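Local atomic coordinates of CRISPR system Cmr subunit Cmr1-1 (Pyrococcus furiosus, PDB entry 4W8Z), a protein that binds RNA and, together with Cmr6, caps the elongated type III-B Cmr ribonucleoprotein complex of CRISPR antiviral defence. Residues 24-29 with 114-119; 186-191 with 336-341; 67-72 with 78-83. All coordinates share one frame; numbering follows the deposited sequence.

Contact 1: residues 24-29 with 114-119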
loop_
_atom_site.group_PDB
_atom_site.type_symbol
_atom_site.label_atom_id
_atom_site.label_comp_id
_atom_site.label_asym_id
_atom_site.label_seq_id
_atom_site.Cartn_x
_atom_site.Cartn_y
_atom_site.Cartn_z
ATOM N N GLU A 24 10.699 -3.927 -11.770
ATOM C CA GLU A 24 11.198 -5.204 -11.258
ATOM C C GLU A 24 12.563 -5.560 -11.845
ATOM O O GLU A 24 13.352 -6.271 -11.222
ATOM C CB GLU A 24 10.203 -6.325 -11.550
ATOM C CG GLU A 24 8.922 -6.226 -10.751
ATOM C CD GLU A 24 8.065 -7.473 -10.858
ATOM O OE1 GLU A 24 8.215 -8.370 -9.999
ATOM O OE2 GLU A 24 7.238 -7.554 -11.793
ATOM N N VAL A 25 12.830 -5.056 -13.046
ATOM C CA VAL A 25 14.105 -5.266 -13.716
ATOM C C VAL A 25 15.280 -4.754 -12.883
ATOM O O VAL A 25 16.311 -5.419 -12.779
ATOM C CB VAL A 25 14.121 -4.579 -15.103
ATOM C CG1 VAL A 25 15.525 -4.548 -15.671
ATOM C CG2 VAL A 25 13.179 -5.292 -16.061
ATOM N N LEU A 26 15.114 -3.583 -12.275
ATOM C CA LEU A 26 16.199 -2.938 -11.537
ATOM C C LEU A 26 16.525 -3.581 -10.188
ATOM O O LEU A 26 17.591 -3.331 -9.622
ATOM C CB LEU A 26 15.873 -1.461 -11.300
ATOM C CG LEU A 26 15.687 -0.556 -12.516
ATOM C CD1 LEU A 26 15.695 0.900 -12.079
ATOM C CD2 LEU A 26 16.759 -0.817 -13.561
ATOM N N THR A 27 15.612 -4.401 -9.673
ATOM C CA THR A 27 15.727 -4.917 -8.312
ATOM C C THR A 27 16.960 -5.797 -8.109
ATOM O O THR A 27 17.460 -5.918 -6.991
ATOM C CB THR A 27 14.466 -5.726 -7.900
ATOM O OG1 THR A 27 13.283 -5.059 -8.360
ATOM C CG2 THR A 27 14.391 -5.874 -6.385
ATOM N N ARG A 28 17.463 -6.403 -9.181
ATOM C CA ARG A 28 18.602 -7.306 -9.046
ATOM C C ARG A 28 19.882 -6.562 -8.668
ATOM O O ARG A 28 20.615 -7.004 -7.791
ATOM C CB ARG A 28 18.828 -8.106 -10.332
ATOM C CG ARG A 28 19.445 -9.477 -10.080
ATOM C CD ARG A 28 20.489 -9.833 -11.120
ATOM N NE ARG A 28 21.270 -11.000 -10.714
ATOM C CZ ARG A 28 22.501 -11.269 -11.141
ATOM N NH1 ARG A 28 23.109 -10.450 -11.991
ATOM N NH2 ARG A 28 23.128 -12.358 -10.713
ATOM N N GLU A 29 20.148 -5.438 -9.322
ATOM C CA GLU A 29 21.362 -4.673 -9.049
ATOM C C GLU A 29 21.195 -3.752 -7.848
ATOM O O GLU A 29 22.135 -3.539 -7.084
ATOM C CB GLU A 29 21.766 -3.853 -10.273
ATOM C CG GLU A 29 22.111 -4.681 -11.491
ATOM C CD GLU A 29 22.146 -3.854 -12.761
ATOM O OE1 GLU A 29 22.407 -2.633 -12.674
ATOM O OE2 GLU A 29 21.901 -4.426 -13.845
ATOM N N ARG A 114 20.132 10.120 -13.510
ATOM C CA ARG A 114 21.183 9.163 -13.849
ATOM C C ARG A 114 20.866 8.390 -15.129
ATOM O O ARG A 114 21.691 7.620 -15.615
ATOM C CB ARG A 114 21.403 8.173 -12.704
ATOM C CG ARG A 114 22.168 8.708 -11.512
ATOM C CD ARG A 114 22.833 7.553 -10.775
ATOM N NE ARG A 114 21.979 6.365 -10.761
ATOM C CZ ARG A 114 22.412 5.133 -10.503
ATOM N NH1 ARG A 114 23.696 4.921 -10.242
ATOM N NH2 ARG A 114 21.564 4.112 -10.514
ATOM N N GLY A 115 19.663 8.581 -15.660
ATOM C CA GLY A 115 19.249 7.905 -16.877
ATOM C C GLY A 115 18.948 6.427 -16.697
ATOM O O GLY A 115 18.843 5.690 -17.675
ATOM N N THR A 116 18.800 5.988 -15.449
ATOM C CA THR A 116 18.503 4.585 -15.170
ATOM C C THR A 116 17.064 4.238 -15.567
ATOM O O THR A 116 16.761 3.094 -15.915
ATOM C CB THR A 116 18.738 4.252 -13.684
ATOM O OG1 THR A 116 20.078 4.612 -13.325
ATOM C CG2 THR A 116 18.540 2.768 -13.420
ATOM N N ILE A 117 16.179 5.230 -15.524
ATOM C CA ILE A 117 14.829 5.059 -16.051
ATOM C C ILE A 117 14.492 6.198 -17.008
ATOM O O ILE A 117 14.927 7.334 -16.815
ATOM C CB ILE A 117 13.767 4.990 -14.928
ATOM C CG1 ILE A 117 13.734 6.285 -14.120
ATOM C CG2 ILE A 117 14.024 3.804 -14.010
ATOM C CD1 ILE A 117 12.754 6.248 -12.968
ATOM N N THR A 118 13.723 5.883 -18.048
ATOM C CA THR A 118 13.352 6.875 -19.050
ATOM C C THR A 118 11.841 6.966 -19.222
ATOM O O THR A 118 11.311 8.010 -19.607
ATOM C CB THR A 118 13.997 6.567 -20.416
ATOM O OG1 THR A 118 13.927 5.159 -20.675
ATOM C CG2 THR A 118 15.452 7.000 -20.421
ATOM N N HIS A 119 11.149 5.871 -18.930
ATOM C CA HIS A 119 9.699 5.839 -19.069
ATOM C C HIS A 119 8.994 5.397 -17.789
ATOM O O HIS A 119 9.581 4.734 -16.933
ATOM C CB HIS A 119 9.297 4.922 -20.225
ATOM C CG HIS A 119 9.863 5.335 -21.547
ATOM N ND1 HIS A 119 11.178 5.116 -21.894
ATOM C CD2 HIS A 119 9.290 5.956 -22.606
ATOM C CE1 HIS A 119 11.391 5.582 -23.113
ATOM N NE2 HIS A 119 10.264 6.096 -23.566
#

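Contact 2: residues 186-191 with 336-341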
loop_
_atom_site.group_PDB
_atom_site.type_symbol
_atom_site.label_atom_id
_atom_site.label_comp_id
_atom_site.label_asym_id
_atom_site.label_seq_id
_atom_site.Cartn_x
_atom_site.Cartn_y
_atom_site.Cartn_z
ATOM N N ASN A 186 -18.473 5.752 -3.263
ATOM C CA ASN A 186 -19.278 6.955 -3.445
ATOM C C ASN A 186 -19.261 7.845 -2.210
ATOM O O ASN A 186 -19.515 9.044 -2.292
ATOM C CB ASN A 186 -20.717 6.581 -3.799
ATOM C CG ASN A 186 -20.873 6.194 -5.253
ATOM O OD1 ASN A 186 -19.899 6.146 -6.000
ATOM N ND2 ASN A 186 -22.101 5.917 -5.663
ATOM N N SER A 187 -18.962 7.248 -1.064
ATOM C CA SER A 187 -18.859 7.991 0.182
ATOM C C SER A 187 -17.806 7.354 1.074
ATOM O O SER A 187 -17.362 6.238 0.811
ATOM C CB SER A 187 -20.201 8.026 0.903
ATOM O OG SER A 187 -20.515 6.747 1.420
ATOM N N ILE A 188 -17.412 8.060 2.130
ATOM C CA ILE A 188 -16.477 7.514 3.107
ATOM C C ILE A 188 -17.142 6.367 3.861
ATOM O O ILE A 188 -16.487 5.406 4.270
ATOM C CB ILE A 188 -15.991 8.602 4.097
ATOM C CG1 ILE A 188 -15.173 9.660 3.353
ATOM C CG2 ILE A 188 -15.165 7.996 5.232
ATOM C CD1 ILE A 188 -14.450 10.638 4.262
ATOM N N ASP A 189 -18.457 6.463 4.025
ATOM C CA ASP A 189 -19.204 5.429 4.726
ATOM C C ASP A 189 -19.229 4.111 3.955
ATOM O O ASP A 189 -19.207 3.041 4.560
ATOM C CB ASP A 189 -20.629 5.900 5.012
ATOM C CG ASP A 189 -20.699 6.849 6.193
ATOM O OD1 ASP A 189 -19.785 6.814 7.046
ATOM O OD2 ASP A 189 -21.676 7.625 6.273
ATOM N N GLU A 190 -19.276 4.185 2.627
ATOM C CA GLU A 190 -19.173 2.982 1.807
ATOM C C GLU A 190 -17.818 2.314 2.020
ATOM O O GLU A 190 -17.716 1.086 2.046
ATOM C CB GLU A 190 -19.373 3.302 0.325
ATOM C CG GLU A 190 -20.828 3.314 -0.117
ATOM C CD GLU A 190 -20.986 3.558 -1.608
ATOM O OE1 GLU A 190 -19.959 3.721 -2.300
ATOM O OE2 GLU A 190 -22.139 3.588 -2.084
ATOM N N PHE A 191 -16.787 3.139 2.167
ATOM C CA PHE A 191 -15.437 2.670 2.451
ATOM C C PHE A 191 -15.414 1.958 3.809
ATOM O O PHE A 191 -14.932 0.829 3.916
ATOM C CB PHE A 191 -14.457 3.852 2.426
ATOM C CG PHE A 191 -13.008 3.463 2.274
ATOM C CD1 PHE A 191 -12.609 2.137 2.329
ATOM C CD2 PHE A 191 -12.042 4.437 2.080
ATOM C CE1 PHE A 191 -11.276 1.791 2.194
ATOM C CE2 PHE A 191 -10.710 4.099 1.941
ATOM C CZ PHE A 191 -10.325 2.776 1.997
ATOM N N THR A 336 -10.100 12.016 8.603
ATOM C CA THR A 336 -11.196 11.135 8.994
ATOM C C THR A 336 -10.729 9.698 9.169
ATOM O O THR A 336 -10.104 9.134 8.274
ATOM C CB THR A 336 -12.330 11.155 7.962
ATOM O OG1 THR A 336 -12.861 12.480 7.862
ATOM C CG2 THR A 336 -13.438 10.185 8.359
ATOM N N LYS A 337 -11.033 9.109 10.322
ATOM C CA LYS A 337 -10.713 7.708 10.567
ATOM C C LYS A 337 -11.675 6.797 9.808
ATOM O O LYS A 337 -12.894 6.915 9.944
ATOM C CB LYS A 337 -10.755 7.402 12.064
ATOM C CG LYS A 337 -10.298 5.995 12.437
ATOM C CD LYS A 337 -9.218 6.025 13.514
ATOM C CE LYS A 337 -7.857 6.391 12.929
ATOM N NZ LYS A 337 -6.797 6.568 13.972
ATOM N N VAL A 338 -11.121 5.897 9.001
ATOM C CA VAL A 338 -11.918 4.980 8.190
ATOM C C VAL A 338 -12.026 3.616 8.870
ATOM O O VAL A 338 -13.076 2.970 8.836
ATOM C CB VAL A 338 -11.311 4.810 6.777
ATOM C CG1 VAL A 338 -12.129 3.832 5.950
ATOM C CG2 VAL A 338 -11.217 6.157 6.075
ATOM N N TRP A 339 -10.936 3.199 9.505
ATOM C CA TRP A 339 -10.858 1.898 10.156
ATOM C C TRP A 339 -9.908 1.965 11.350
ATOM O O TRP A 339 -8.780 2.437 11.225
ATOM C CB TRP A 339 -10.401 0.837 9.156
ATOM C CG TRP A 339 -10.306 -0.543 9.714
ATOM C CD1 TRP A 339 -9.172 -1.187 10.116
ATOM C CD2 TRP A 339 -11.384 -1.462 9.926
ATOM N NE1 TRP A 339 -9.476 -2.447 10.566
ATOM C CE2 TRP A 339 -10.827 -2.641 10.462
ATOM C CE3 TRP A 339 -12.765 -1.402 9.716
ATOM C CZ2 TRP A 339 -11.606 -3.752 10.794
ATOM C CZ3 TRP A 339 -13.535 -2.505 10.044
ATOM C CH2 TRP A 339 -12.955 -3.663 10.577
ATOM N N GLY A 340 -10.371 1.508 12.508
ATOM C CA GLY A 340 -9.581 1.596 13.721
ATOM C C GLY A 340 -9.269 0.244 14.325
ATOM O O GLY A 340 -10.078 -0.313 15.067
ATOM N N GLY A 341 -8.092 -0.286 14.005
ATOM C CA GLY A 341 -7.634 -1.542 14.573
ATOM C C GLY A 341 -7.042 -1.333 15.953
ATOM O O GLY A 341 -6.876 -2.281 16.719
#

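Contact 3: residues 67-72 with 78-83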
loop_
_atom_site.group_PDB
_atom_site.type_symbol
_atom_site.label_atom_id
_atom_site.label_comp_id
_atom_site.label_asym_id
_atom_site.label_seq_id
_atom_site.Cartn_x
_atom_site.Cartn_y
_atom_site.Cartn_z
ATOM N N GLN A 67 -1.469 -22.770 -1.158
ATOM C CA GLN A 67 -2.583 -23.520 -1.720
ATOM C C GLN A 67 -3.372 -22.674 -2.720
ATOM O O GLN A 67 -3.981 -23.205 -3.649
ATOM C CB GLN A 67 -3.501 -24.024 -0.608
ATOM C CG GLN A 67 -4.226 -25.311 -0.945
ATOM C CD GLN A 67 -5.053 -25.835 0.212
ATOM O OE1 GLN A 67 -5.131 -25.207 1.270
ATOM N NE2 GLN A 67 -5.676 -26.994 0.019
ATOM N N VAL A 68 -3.355 -21.358 -2.534
ATOM C CA VAL A 68 -4.039 -20.455 -3.453
ATOM C C VAL A 68 -3.103 -19.964 -4.555
ATOM O O VAL A 68 -3.436 -20.033 -5.737
ATOM C CB VAL A 68 -4.631 -19.231 -2.719
ATOM C CG1 VAL A 68 -5.280 -18.282 -3.714
ATOM C CG2 VAL A 68 -5.636 -19.667 -1.663
ATOM N N PHE A 69 -1.925 -19.483 -4.168
ATOM C CA PHE A 69 -1.027 -18.822 -5.109
ATOM C C PHE A 69 0.101 -19.706 -5.646
ATOM O O PHE A 69 0.859 -19.280 -6.521
ATOM C CB PHE A 69 -0.418 -17.581 -4.457
ATOM C CG PHE A 69 -1.393 -16.460 -4.254
ATOM C CD1 PHE A 69 -1.638 -15.550 -5.269
ATOM C CD2 PHE A 69 -2.060 -16.308 -3.046
ATOM C CE1 PHE A 69 -2.531 -14.513 -5.089
ATOM C CE2 PHE A 69 -2.953 -15.271 -2.859
ATOM C CZ PHE A 69 -3.187 -14.371 -3.882
ATOM N N GLY A 70 0.221 -20.924 -5.129
ATOM C CA GLY A 70 1.264 -21.830 -5.582
ATOM C C GLY A 70 2.610 -21.579 -4.927
ATOM O O GLY A 70 2.841 -20.524 -4.334
ATOM N N SER A 71 3.505 -22.558 -5.034
ATOM C CA SER A 71 4.841 -22.445 -4.459
ATOM C C SER A 71 5.878 -23.108 -5.359
ATOM O O SER A 71 5.656 -23.274 -6.559
ATOM C CB SER A 71 4.880 -23.064 -3.058
ATOM O OG SER A 71 4.729 -24.472 -3.109
ATOM N N THR A 72 7.012 -23.480 -4.773
ATOM C CA THR A 72 8.063 -24.177 -5.507
ATOM C C THR A 72 7.718 -25.655 -5.668
ATOM O O THR A 72 8.140 -26.301 -6.626
ATOM C CB THR A 72 9.426 -24.045 -4.805
ATOM N N VAL A 78 -5.157 -20.696 -8.687
ATOM C CA VAL A 78 -5.710 -19.574 -9.437
ATOM C C VAL A 78 -4.725 -19.112 -10.511
ATOM O O VAL A 78 -3.511 -19.133 -10.304
ATOM C CB VAL A 78 -6.070 -18.381 -8.506
ATOM C CG1 VAL A 78 -4.837 -17.841 -7.809
ATOM C CG2 VAL A 78 -6.767 -17.272 -9.283
ATOM N N LYS A 79 -5.252 -18.720 -11.668
ATOM C CA LYS A 79 -4.433 -18.163 -12.738
ATOM C C LYS A 79 -4.668 -16.659 -12.859
ATOM O O LYS A 79 -5.780 -16.222 -13.153
ATOM C CB LYS A 79 -4.737 -18.852 -14.069
ATOM C CG LYS A 79 -3.924 -18.323 -15.241
ATOM C CD LYS A 79 -4.479 -18.815 -16.568
ATOM C CE LYS A 79 -3.723 -18.222 -17.744
ATOM N NZ LYS A 79 -4.419 -18.481 -19.037
ATOM N N ILE A 80 -3.620 -15.874 -12.634
ATOM C CA ILE A 80 -3.723 -14.419 -12.703
ATOM C C ILE A 80 -3.032 -13.875 -13.944
ATOM O O ILE A 80 -1.833 -14.068 -14.124
ATOM C CB ILE A 80 -3.109 -13.750 -11.461
ATOM C CG1 ILE A 80 -3.743 -14.311 -10.186
ATOM C CG2 ILE A 80 -3.262 -12.237 -11.541
ATOM C CD1 ILE A 80 -3.027 -13.907 -8.919
ATOM N N SER A 81 -3.788 -13.189 -14.795
ATOM C CA SER A 81 -3.233 -12.632 -16.022
ATOM C C SER A 81 -3.303 -11.111 -16.021
ATOM O O SER A 81 -4.377 -10.530 -15.868
ATOM C CB SER A 81 -3.968 -13.195 -17.235
ATOM O OG SER A 81 -3.957 -14.610 -17.208
ATOM N N VAL A 82 -2.152 -10.470 -16.186
ATOM C CA VAL A 82 -2.083 -9.015 -16.177
ATOM C C VAL A 82 -1.477 -8.495 -17.475
ATOM O O VAL A 82 -0.310 -8.751 -17.769
ATOM C CB VAL A 82 -1.243 -8.487 -14.992
ATOM C CG1 VAL A 82 -1.395 -6.985 -14.874
ATOM C CG2 VAL A 82 -1.644 -9.167 -13.689
ATOM N N THR A 83 -2.267 -7.770 -18.257
ATOM C CA THR A 83 -1.748 -7.146 -19.466
ATOM C C THR A 83 -1.987 -5.641 -19.426
ATOM O O THR A 83 -3.119 -5.192 -19.246
ATOM C CB THR A 83 -2.388 -7.736 -20.746
ATOM O OG1 THR A 83 -3.813 -7.679 -20.642
ATOM C CG2 THR A 83 -1.956 -9.184 -20.948
#

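Contact 1: residues 24-29 with 114-119
Two torsions aim the methyl groups that meet between Leu26 and Thr116. In Leu26, CG lies opposite the carbonyl carbon (chi1 -61°) and CD1 carries the chain on in extended form, so the branch ends in a methyl pair pointed at the 114-119 loop. Thr116 turns OG1 opposite its own carbonyl carbon (chi1 -55°); the same rotation puts CG2 anti to the backbone N, and that methyl meets the leucine. Leu26 CD1 comes within 3.7 Å of Thr116 CG2, while Leu26 CD2 lies 4.0 Å from the same Thr116 CG2. The CD1 methyl also touches Ile117, whose CG2 is 3.9 Å from Leu26 CD1, the two side chains meeting almost at right angles. Leucine suits this place because its CD1 methyl reaches both residues while CD2 adds a second touch on Thr116; threonine turns its methyl, not its hydroxyl, to the leucine. Just before the contact, Gly115 ends helix 106-113 in a Schellman motif, its positive phi being easy for glycine. Thr116 and Ile117 also pack back on Leu111 of that helix, and Leu26 rests on Val33, so the loop between strand 8-16 and helix 38-54 lies against the exit of helix 106-113 just ahead of strand 119-120.

Contact 2: residues 186-191 with 336-341
Val338 sets its CG1 methyl over one face of the Phe191 ring, a CH-pi contact in which Val338 CG1 stands 3.9 Å from the centroid of the Phe191 ring and 15° off the ring normal. Both torsions serve this: Phe191 swings CG anti to the backbone N (chi1 -162°), and in Val338 it is CG1 that takes the anti place (chi1 179°). The methyl is offset toward the CG end of the ring, with Val338 CG1 3.8 Å from Phe191 CG. The other valine branch, CG2, lies 4.4 Å from Ile188 CG2 at the start of the helix. That same isoleucine methyl meets the threonine methyl tip to tip, Ile188 CG2 to Thr336 CG2 being 4.2 Å. Thr336 and Val338 are beta-branched, which puts methyls close to the backbone where the chain meets the helix. On the helical side Ser187 is the N-cap: its OG accepts from Glu190 N at 3.1 Å. Phe191 also stacks on Phe185, while Ile188 and Val338 both touch Val230. Val338 and Trp339 together face Val228 in a classic beta bulge, and the first turn of helix 188-206 packs where the chain turns at this bulge; a helix on an antiparallel sheet is consistent with the RAMP-like C-terminal family of Cmr1.

Contact 3: residues 67-72 with 78-83
A helix-to-strand connection brings these segments together: helix 58-69 ends, the chain makes a short excursion, and Val78 leads into strand 79-84, an outer strand of the four-stranded antiparallel sheet within this chain. Val68 and Val78 make the first meeting. Val78 N gives a weak hydrogen bond to Val68 O (3.5 Å, with an N-H...acceptor angle of 130°), so the last turn of the helix takes a bent, long bond from the returning chain. The valine side chains lie next to this bond and meet at a slant, with Val68 CG1 4.1 Å from Val78 CG1. Val78 holds CG1 between its backbone N and carbonyl carbon (chi1 62°), which turns that methyl to the Val68 carbonyl and side chain. A compact branched residue fits on both sides, since the backbones come close here, Val68 CA and Val78 CA being 6.3 Å apart. Val138 of helix 136-152 packs on both valines.

Further along the strand, Ile80 sends its long branch to the ring of Phe69. Ile80 CD1 lies near the plane of that ring, at its edge, 3.9 Å from Phe69 CE1. One face of the same ring is covered by Val68 CG1. The slim ethyl arm of isoleucine reaches a ring that starts out directed away from the strand. Gly70 follows with positive phi, at backbone angles that a side chain would crowd against the preceding carbonyl, and its O accepts from Arg43. Ile80 also packs on Met42 and Lys39 of helix 38-54. The sheet order 79-84, 126-133, 8-16, 166-172, with helices 38-54 and 136-152 packed against it, fits the ferredoxin-like fold of RAMP proteins.

Overall arrangement
From the N terminus, strand 8-16 leads into the loop holding 24-29, where contact 1 opens. Before it closes at 114-119, the chain runs through helices 38-54 and 58-69, and contact 3 closes its own short loop between 67-72 and 78-83; contact 3 is therefore enclosed within the span of contact 1, although their nearest atoms stay about 9 Å apart. Both lie in the N-terminal RAMP part of the chain: contact 1 ties the loop after strand 8-16 to the end of helix 106-113, contact 3 helix 58-69 to outer strand 79-84. Contact 2 follows in series, joining the start of helix 188-206 to the C-terminal sheet. Its centre lies about 37 Å from that of contact 1, on the opposite side of the chain's centre.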